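Local coordinates for endo-alpha-(1->5)-L-arabinanase (Bacillus licheniformis, PDB 6B7K), which probably hydrolyses internal alpha-1,5-arabinofuranosidic linkages in arabinan as a calcium-containing glycoside hydrolase of family 43, at residues 19-24 with 33-38; 42-47 with 59-64. One frame throughout, in Å; residues are numbered along the deposited sequence.

Interaction 1: 19-24 with 33-38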
ATOM      1  N   ASN A  19     -13.756  -9.159  -8.984  1.00 44.88           N
ATOM      2  CA  ASN A  19     -13.294  -8.522  -7.758  1.00 42.57           C
ATOM      3  C   ASN A  19     -11.994  -9.122  -7.232  1.00 42.59           C
ATOM      4  O   ASN A  19     -11.670  -8.945  -6.051  1.00 43.05           O
ATOM      5  CB  ASN A  19     -14.384  -8.599  -6.686  1.00 43.64           C
ATOM      6  CG  ASN A  19     -14.773 -10.026  -6.350  1.00 46.43           C
ATOM      7  OD1 ASN A  19     -14.613 -10.934  -7.166  1.00 47.46           O
ATOM      8  ND2 ASN A  19     -15.289 -10.231  -5.143  1.00 48.49           N
ATOM      9  N   PHE A  20     -11.245  -9.828  -8.076  1.00 42.17           N
ATOM     10  CA  PHE A  20      -9.946 -10.343  -7.663  1.00 41.67           C
ATOM     11  C   PHE A  20      -8.937  -9.208  -7.601  1.00 38.51           C
ATOM     12  O   PHE A  20      -8.851  -8.390  -8.523  1.00 36.47           O
ATOM     13  CB  PHE A  20      -9.459 -11.425  -8.628  1.00 43.01           C
ATOM     14  CG  PHE A  20      -7.999 -11.759  -8.472  1.00 43.94           C
ATOM     15  CD1 PHE A  20      -7.584 -12.670  -7.518  1.00 46.80           C
ATOM     16  CD2 PHE A  20      -7.039 -11.161  -9.277  1.00 42.30           C
ATOM     17  CE1 PHE A  20      -6.245 -12.984  -7.367  1.00 47.52           C
ATOM     18  CE2 PHE A  20      -5.698 -11.468  -9.129  1.00 42.84           C
ATOM     19  CZ  PHE A  20      -5.301 -12.382  -8.171  1.00 45.39           C
ATOM     20  N   ILE A  21      -8.159  -9.165  -6.520  1.00 38.31           N
ATOM     21  CA  ILE A  21      -7.146  -8.132  -6.342  1.00 35.64           C
ATOM     22  C   ILE A  21      -6.123  -8.641  -5.340  1.00 37.30           C
ATOM     23  O   ILE A  21      -6.384  -9.575  -4.581  1.00 40.44           O
ATOM     24  CB  ILE A  21      -7.777  -6.796  -5.875  1.00 34.30           C
ATOM     25  CG1 ILE A  21      -6.865  -5.621  -6.230  1.00 32.36           C
ATOM     26  CG2 ILE A  21      -8.043  -6.828  -4.375  1.00 36.34           C
ATOM     27  CD1 ILE A  21      -6.560  -5.520  -7.704  1.00 31.26           C
ATOM     28  N   HIS A  22      -4.942  -8.029  -5.348  1.00 35.53           N
ATOM     29  CA  HIS A  22      -3.928  -8.293  -4.341  1.00 35.80           C
ATOM     30  C   HIS A  22      -3.086  -7.037  -4.182  1.00 34.22           C
ATOM     31  O   HIS A  22      -2.627  -6.470  -5.178  1.00 32.32           O
ATOM     32  CB  HIS A  22      -3.053  -9.487  -4.727  1.00 38.34           C
ATOM     33  CG  HIS A  22      -2.412 -10.162  -3.556  1.00 41.89           C
ATOM     34  ND1 HIS A  22      -1.110  -9.922  -3.178  1.00 39.85           N
ATOM     35  CD2 HIS A  22      -2.900 -11.064  -2.671  1.00 42.97           C
ATOM     36  CE1 HIS A  22      -0.820 -10.652  -2.116  1.00 46.84           C
ATOM     37  NE2 HIS A  22      -1.890 -11.354  -1.789  1.00 47.77           N
ATOM     38  N   ASP A  23      -2.898  -6.609  -2.931  1.00 35.15           N
ATOM     39  CA  ASP A  23      -2.207  -5.369  -2.595  1.00 34.23           C
ATOM     40  C   ASP A  23      -2.895  -4.176  -3.258  1.00 31.54           C
ATOM     41  O   ASP A  23      -2.287  -3.502  -4.098  1.00 28.80           O
ATOM     42  CB  ASP A  23      -0.738  -5.448  -3.015  1.00 34.57           C
ATOM     43  CG  ASP A  23      -0.063  -6.721  -2.533  1.00 37.98           C
ATOM     44  OD1 ASP A  23      -0.162  -7.032  -1.327  1.00 41.10           O
ATOM     45  OD2 ASP A  23       0.560  -7.417  -3.366  1.00 37.67           O
ATOM     46  N   PRO A  24      -4.142  -3.875  -2.901  1.00 31.36           N
ATOM     47  CA  PRO A  24      -4.889  -2.832  -3.605  1.00 29.90           C
ATOM     48  C   PRO A  24      -4.620  -1.429  -3.076  1.00 31.04           C
ATOM     49  O   PRO A  24      -4.182  -1.223  -1.940  1.00 33.10           O
ATOM     50  CB  PRO A  24      -6.347  -3.231  -3.340  1.00 31.05           C
ATOM     51  CG  PRO A  24      -6.300  -3.800  -1.975  1.00 33.49           C
ATOM     52  CD  PRO A  24      -4.969  -4.518  -1.863  1.00 34.38           C
ATOM     53  N   TRP A  33     -14.733   4.424  -9.726  1.00 48.17           N
ATOM     54  CA  TRP A  33     -13.718   3.936  -8.806  1.00 46.81           C
ATOM     55  C   TRP A  33     -12.653   3.168  -9.578  1.00 46.75           C
ATOM     56  O   TRP A  33     -12.957   2.456 -10.539  1.00 48.15           O
ATOM     57  CB  TRP A  33     -14.336   3.024  -7.744  1.00 47.04           C
ATOM     58  CG  TRP A  33     -15.497   3.601  -6.984  1.00 48.29           C
ATOM     59  CD1 TRP A  33     -16.795   3.674  -7.398  1.00 51.31           C
ATOM     60  CD2 TRP A  33     -15.467   4.152  -5.663  1.00 47.14           C
ATOM     61  NE1 TRP A  33     -17.573   4.249  -6.423  1.00 52.20           N
ATOM     62  CE2 TRP A  33     -16.782   4.551  -5.347  1.00 49.77           C
ATOM     63  CE3 TRP A  33     -14.456   4.354  -4.719  1.00 45.03           C
ATOM     64  CZ2 TRP A  33     -17.111   5.137  -4.128  1.00 50.07           C
ATOM     65  CZ3 TRP A  33     -14.785   4.937  -3.512  1.00 45.51           C
ATOM     66  CH2 TRP A  33     -16.102   5.324  -3.226  1.00 47.91           C
ATOM     67  N   TYR A  34     -11.400   3.314  -9.152  1.00 45.58           N
ATOM     68  CA  TYR A  34     -10.285   2.570  -9.727  1.00 45.59           C
ATOM     69  C   TYR A  34      -9.479   1.949  -8.600  1.00 45.02           C
ATOM     70  O   TYR A  34      -9.000   2.660  -7.709  1.00 44.54           O
ATOM     71  CB  TYR A  34      -9.390   3.467 -10.591  1.00 45.55           C
ATOM     72  CG  TYR A  34     -10.032   3.942 -11.873  1.00 48.56           C
ATOM     73  CD1 TYR A  34     -10.096   3.113 -12.987  1.00 49.98           C
ATOM     74  CD2 TYR A  34     -10.568   5.219 -11.975  1.00 50.05           C
ATOM     75  CE1 TYR A  34     -10.682   3.542 -14.164  1.00 52.40           C
ATOM     76  CE2 TYR A  34     -11.154   5.659 -13.147  1.00 52.62           C
ATOM     77  CZ  TYR A  34     -11.210   4.816 -14.239  1.00 53.81           C
ATOM     78  OH  TYR A  34     -11.796   5.252 -15.408  1.00 56.13           O
ATOM     79  N   THR A  35      -9.334   0.629  -8.636  1.00 45.06           N
ATOM     80  CA  THR A  35      -8.470  -0.092  -7.713  1.00 43.30           C
ATOM     81  C   THR A  35      -7.235  -0.560  -8.472  1.00 41.88           C
ATOM     82  O   THR A  35      -7.343  -1.351  -9.416  1.00 42.29           O
ATOM     83  CB  THR A  35      -9.190  -1.283  -7.083  1.00 44.27           C
ATOM     84  OG1 THR A  35     -10.269  -0.821  -6.261  1.00 45.04           O
ATOM     85  CG2 THR A  35      -8.225  -2.087  -6.224  1.00 42.93           C
ATOM     86  N   PHE A  36      -6.074  -0.047  -8.078  1.00 40.47           N
ATOM     87  CA  PHE A  36      -4.799  -0.514  -8.603  1.00 39.42           C
ATOM     88  C   PHE A  36      -4.282  -1.640  -7.718  1.00 37.99           C
ATOM     89  O   PHE A  36      -4.327  -1.539  -6.487  1.00 37.01           O
ATOM     90  CB  PHE A  36      -3.784   0.629  -8.664  1.00 38.48           C
ATOM     91  CG  PHE A  36      -4.070   1.647  -9.736  1.00 39.08           C
ATOM     92  CD1 PHE A  36      -5.098   2.564  -9.589  1.00 39.91           C
ATOM     93  CD2 PHE A  36      -3.297   1.698 -10.885  1.00 39.43           C
ATOM     94  CE1 PHE A  36      -5.358   3.504 -10.571  1.00 40.99           C
ATOM     95  CE2 PHE A  36      -3.551   2.636 -11.872  1.00 40.34           C
ATOM     96  CZ  PHE A  36      -4.582   3.540 -11.714  1.00 41.11           C
ATOM     97  N   GLY A  37      -3.796  -2.713  -8.342  1.00 38.18           N
ATOM     98  CA  GLY A  37      -3.338  -3.868  -7.602  1.00 38.03           C
ATOM     99  C   GLY A  37      -2.127  -4.497  -8.258  1.00 38.21           C
ATOM    100  O   GLY A  37      -1.699  -4.094  -9.342  1.00 38.88           O
ATOM    101  N   THR A  38      -1.569  -5.487  -7.562  1.00 37.71           N
ATOM    102  CA  THR A  38      -0.476  -6.274  -8.116  1.00 37.63           C
ATOM    103  C   THR A  38      -0.919  -6.923  -9.420  1.00 39.44           C
ATOM    104  O   THR A  38      -2.022  -7.469  -9.512  1.00 40.67           O
ATOM    105  CB  THR A  38      -0.030  -7.336  -7.110  1.00 37.12           C
ATOM    106  OG1 THR A  38       0.534  -6.695  -5.960  1.00 36.23           O
ATOM    107  CG2 THR A  38       1.008  -8.261  -7.724  1.00 37.57           C
TER
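The carboxylate of Asp-23 is met at its rim by Thr-38, whose OG1 donates to OD2 on the anti lone pair at 2.7 Å; the imidazole of His-22 reaches the same oxygen through ND1, but weakly. That ring also meets the ring of His-274 with planes about 35° apart, and its NE2 bonds to the hydroxyl of Tyr-276. A threonine suits position 38 because one hydroxyl donates to the carboxylate and accepts from Ala-82 N. Its own N-H points almost straight down the C=O axis of His-22 (Thr-38 N to His-22 O 2.8 Å), fixing the backbone beside the acid. An alanine in place of Asp-23 would remove both bonds to OD2 and would probably leave Thr-38 OG1 without that acceptor and the His-22 ring less firmly fixed. Behind this buried acid, the predicted proton acceptor, Ile-21 CD1 lies 3.6 Å from Gly-37 CA, where any CB would collide with the methyl. Thr-35 CG2, anti to the backbone N, touches Ile-21 CG1 and, at 3.6 Å, Pro-24 CB, both on one side. Strand 32-38 is flanked in its sheet by strands 25-29 and 44-49, while Leu-286 of strand 284-293 packs on both Ile-21 and Thr-35.

Interaction 2: 42-47 with 59-64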
ATOM      1  N   THR A  42       1.405  -9.787 -16.148  1.00 53.16           N
ATOM      2  CA  THR A  42       2.467  -8.812 -16.332  1.00 52.86           C
ATOM      3  C   THR A  42       1.945  -7.440 -15.949  1.00 51.27           C
ATOM      4  O   THR A  42       0.748  -7.164 -16.057  1.00 51.70           O
ATOM      5  CB  THR A  42       2.992  -8.784 -17.766  1.00 55.02           C
ATOM      6  OG1 THR A  42       3.067 -10.122 -18.267  1.00 56.67           O
ATOM      7  CG2 THR A  42       4.408  -8.169 -17.804  1.00 54.90           C
ATOM      8  N   GLY A  43       2.845  -6.603 -15.446  1.00 49.55           N
ATOM      9  CA  GLY A  43       2.502  -5.229 -15.134  1.00 48.08           C
ATOM     10  C   GLY A  43       1.693  -5.037 -13.868  1.00 46.21           C
ATOM     11  O   GLY A  43       1.974  -5.661 -12.841  1.00 45.88           O
ATOM     12  N   LEU A  44       0.688  -4.165 -13.930  1.00 44.66           N
ATOM     13  CA  LEU A  44      -0.122  -3.793 -12.778  1.00 42.46           C
ATOM     14  C   LEU A  44      -1.596  -3.962 -13.112  1.00 43.02           C
ATOM     15  O   LEU A  44      -2.042  -3.586 -14.201  1.00 44.31           O
ATOM     16  CB  LEU A  44       0.156  -2.347 -12.356  1.00 41.57           C
ATOM     17  CG  LEU A  44       1.554  -2.078 -11.803  1.00 40.51           C
ATOM     18  CD1 LEU A  44       1.801  -0.587 -11.685  1.00 39.83           C
ATOM     19  CD2 LEU A  44       1.721  -2.761 -10.452  1.00 39.66           C
ATOM     20  N   ARG A  45      -2.348  -4.524 -12.169  1.00 34.85           N
ATOM     21  CA  ARG A  45      -3.757  -4.828 -12.376  1.00 33.70           C
ATOM     22  C   ARG A  45      -4.627  -3.639 -11.989  1.00 32.10           C
ATOM     23  O   ARG A  45      -4.410  -3.005 -10.954  1.00 31.65           O
ATOM     24  CB  ARG A  45      -4.158  -6.059 -11.562  1.00 32.62           C
ATOM     25  CG  ARG A  45      -5.634  -6.406 -11.612  1.00 32.28           C
ATOM     26  CD  ARG A  45      -5.868  -7.847 -11.177  1.00 33.24           C
ATOM     27  NE  ARG A  45      -7.283  -8.140 -10.957  1.00 33.71           N
ATOM     28  CZ  ARG A  45      -8.154  -8.405 -11.927  1.00 34.32           C
ATOM     29  NH1 ARG A  45      -7.763  -8.404 -13.194  1.00 34.92           N
ATOM     30  NH2 ARG A  45      -9.421  -8.664 -11.629  1.00 34.51           N
ATOM     31  N   VAL A  46      -5.607  -3.334 -12.840  1.00 31.40           N
ATOM     32  CA  VAL A  46      -6.556  -2.256 -12.602  1.00 30.32           C
ATOM     33  C   VAL A  46      -7.958  -2.791 -12.838  1.00 30.80           C
ATOM     34  O   VAL A  46      -8.212  -3.456 -13.850  1.00 32.02           O
ATOM     35  CB  VAL A  46      -6.285  -1.041 -13.509  1.00 30.71           C
ATOM     36  CG1 VAL A  46      -7.324   0.035 -13.266  1.00 31.24           C
ATOM     37  CG2 VAL A  46      -4.890  -0.494 -13.267  1.00 30.39           C
ATOM     38  N   ILE A  47      -8.865  -2.515 -11.903  1.00 30.29           N
ATOM     39  CA  ILE A  47     -10.273  -2.843 -12.061  1.00 31.29           C
ATOM     40  C   ILE A  47     -11.095  -1.610 -11.717  1.00 32.49           C
ATOM     41  O   ILE A  47     -10.712  -0.802 -10.864  1.00 32.23           O
ATOM     42  CB  ILE A  47     -10.696  -4.057 -11.204  1.00 30.70           C
ATOM     43  CG1 ILE A  47     -10.304  -3.863  -9.740  1.00 29.06           C
ATOM     44  CG2 ILE A  47     -10.066  -5.326 -11.746  1.00 31.66           C
ATOM     45  CD1 ILE A  47     -10.656  -5.049  -8.865  1.00 28.33           C
ATOM     46  N   PRO A  59      -7.668  -1.895 -18.453  1.00 39.77           N
ATOM     47  CA  PRO A  59      -6.347  -2.088 -19.066  1.00 39.19           C
ATOM     48  C   PRO A  59      -5.241  -2.068 -18.023  1.00 35.85           C
ATOM     49  O   PRO A  59      -5.207  -1.207 -17.142  1.00 34.94           O
ATOM     50  CB  PRO A  59      -6.232  -0.910 -20.040  1.00 41.01           C
ATOM     51  CG  PRO A  59      -7.635  -0.574 -20.383  1.00 43.20           C
ATOM     52  CD  PRO A  59      -8.443  -0.845 -19.143  1.00 41.81           C
ATOM     53  N   SER A  60      -4.338  -3.038 -18.126  1.00 34.83           N
ATOM     54  CA  SER A  60      -3.240  -3.158 -17.184  1.00 31.96           C
ATOM     55  C   SER A  60      -2.166  -2.115 -17.471  1.00 32.35           C
ATOM     56  O   SER A  60      -1.976  -1.684 -18.610  1.00 32.94           O
ATOM     57  CB  SER A  60      -2.640  -4.560 -17.246  1.00 32.19           C
ATOM     58  OG  SER A  60      -3.631  -5.542 -17.004  1.00 33.17           O
ATOM     59  N   ILE A  61      -1.464  -1.709 -16.418  1.00 30.40           N
ATOM     60  CA  ILE A  61      -0.344  -0.786 -16.548  1.00 30.12           C
ATOM     61  C   ILE A  61       0.910  -1.590 -16.847  1.00 31.20           C
ATOM     62  O   ILE A  61       1.099  -2.691 -16.314  1.00 31.23           O
ATOM     63  CB  ILE A  61      -0.179   0.064 -15.274  1.00 28.83           C
ATOM     64  CG1 ILE A  61      -1.528   0.631 -14.832  1.00 28.46           C
ATOM     65  CG2 ILE A  61       0.810   1.197 -15.515  1.00 30.01           C
ATOM     66  CD1 ILE A  61      -2.167   1.540 -15.851  1.00 30.16           C
ATOM     67  N   PHE A  62       1.764  -1.048 -17.716  1.00 32.89           N
ATOM     68  CA  PHE A  62       3.003  -1.687 -18.150  1.00 34.38           C
ATOM     69  C   PHE A  62       2.741  -3.071 -18.732  1.00 36.69           C
ATOM     70  O   PHE A  62       3.141  -4.077 -18.131  1.00 37.26           O
ATOM     71  CB  PHE A  62       3.988  -1.796 -16.985  1.00 33.19           C
ATOM     72  CG  PHE A  62       4.280  -0.489 -16.314  1.00 32.51           C
ATOM     73  CD1 PHE A  62       4.536   0.648 -17.063  1.00 33.16           C
ATOM     74  CD2 PHE A  62       4.291  -0.395 -14.933  1.00 31.70           C
ATOM     75  CE1 PHE A  62       4.807   1.853 -16.447  1.00 33.41           C
ATOM     76  CE2 PHE A  62       4.558   0.808 -14.309  1.00 32.03           C
ATOM     77  CZ  PHE A  62       4.816   1.934 -15.068  1.00 33.22           C
ATOM     78  N   PRO A  63       2.069  -3.175 -19.883  1.00 39.09           N
ATOM     79  CA  PRO A  63       1.896  -4.504 -20.494  1.00 41.31           C
ATOM     80  C   PRO A  63       3.211  -5.134 -20.904  1.00 43.63           C
ATOM     81  O   PRO A  63       3.330  -6.366 -20.904  1.00 46.02           O
ATOM     82  CB  PRO A  63       0.998  -4.219 -21.707  1.00 42.90           C
ATOM     83  CG  PRO A  63       0.336  -2.916 -21.398  1.00 41.54           C
ATOM     84  CD  PRO A  63       1.358  -2.131 -20.638  1.00 39.86           C
ATOM     85  N   THR A  64       4.203  -4.323 -21.255  1.00 44.42           N
ATOM     86  CA  THR A  64       5.553  -4.761 -21.552  1.00 45.90           C
ATOM     87  C   THR A  64       6.514  -4.202 -20.510  1.00 45.09           C
ATOM     88  O   THR A  64       6.377  -3.043 -20.105  1.00 44.41           O
ATOM     89  CB  THR A  64       5.997  -4.311 -22.952  1.00 47.09           C
ATOM     90  OG1 THR A  64       5.853  -2.891 -23.072  1.00 45.54           O
ATOM     91  CG2 THR A  64       5.155  -4.990 -24.020  1.00 49.37           C
TER
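Ile-61 is the central bump of this contact, and the side chains of Leu-44, Val-46 and Phe-62 form the hollow around it. Its CG1, anti to the carbonyl carbon (chi1 -47°), leans obliquely across Val-46 and stops 3.9 Å from CG2 of that residue. Its CG2 takes another direction and sits over the centre of one face of the Phe-62 ring, 3.7 Å above the plane. Between these branches the stem meets its cross-strand partner, Leu-44 CB to Ile-61 CB 3.8 Å. Leu-44 then runs beside Phe-62, pointing the same way, and its CD1 approaches CE2 of the ring at 4.1 Å. Isoleucine suits the centre because its two gamma branches let one residue touch Val-46 with CG1 and the Phe-62 face with CG2.

Underneath, the backbones form a beta hairpin, strands 44-49 and 54-61, on the outer side of one blade of the five-bladed beta-propeller that is the GH43 catalytic fold. Leu-44 and Ile-61 are an antiparallel hydrogen-bonded pair: Leu-44 N reaches Ile-61 O at 2.8 Å, and Ile-61 N reaches Leu-44 O at 3.0 Å, each in the carbonyl plane on a lone pair. The axes of the segments 44-47 and 59-61 run at 144°, antiparallel with a marked twist.

Gly-43 suits its place twice over, for its phi is positive and a CB would strike the carbonyl oxygens of Ile-61 and Phe-62; instead its CA lies 3.1 Å from Ile-61 O in a C-H...O contact. Beyond it, Thr-42 turns its methyl CG2 to Pro-63 O at 3.7 Å. Leu-94 of strand 92-98, in the next sheet along the chain, packs on both Leu-44 and Ile-61, and Trp-69 meets the Phe-62 ring edge-to-face.

In the fold
Along the chain the two contacts come in series, interaction 1 closing before interaction 2 opens, with centres 11 Å apart. Both reach the same mixed sheet, in which strands 32-38 and 44-49 are neighbours. The centre of interaction 1, which holds the predicted proton acceptor, lies about 11 Å from the chain's centre, and that of interaction 2 about 17 Å. Arg-45 joins them: its O accepts a probable hydrogen bond from Gly-37 N, and its NE probably bonds to Phe-20 O, while NH2 forms a salt bridge with Asp-18. Phe-36 also packs against Val-46. Strand 32-38 thus bonds both to the loop holding the predicted catalytic Asp-23 and to strand 44-49 of the outer hairpin.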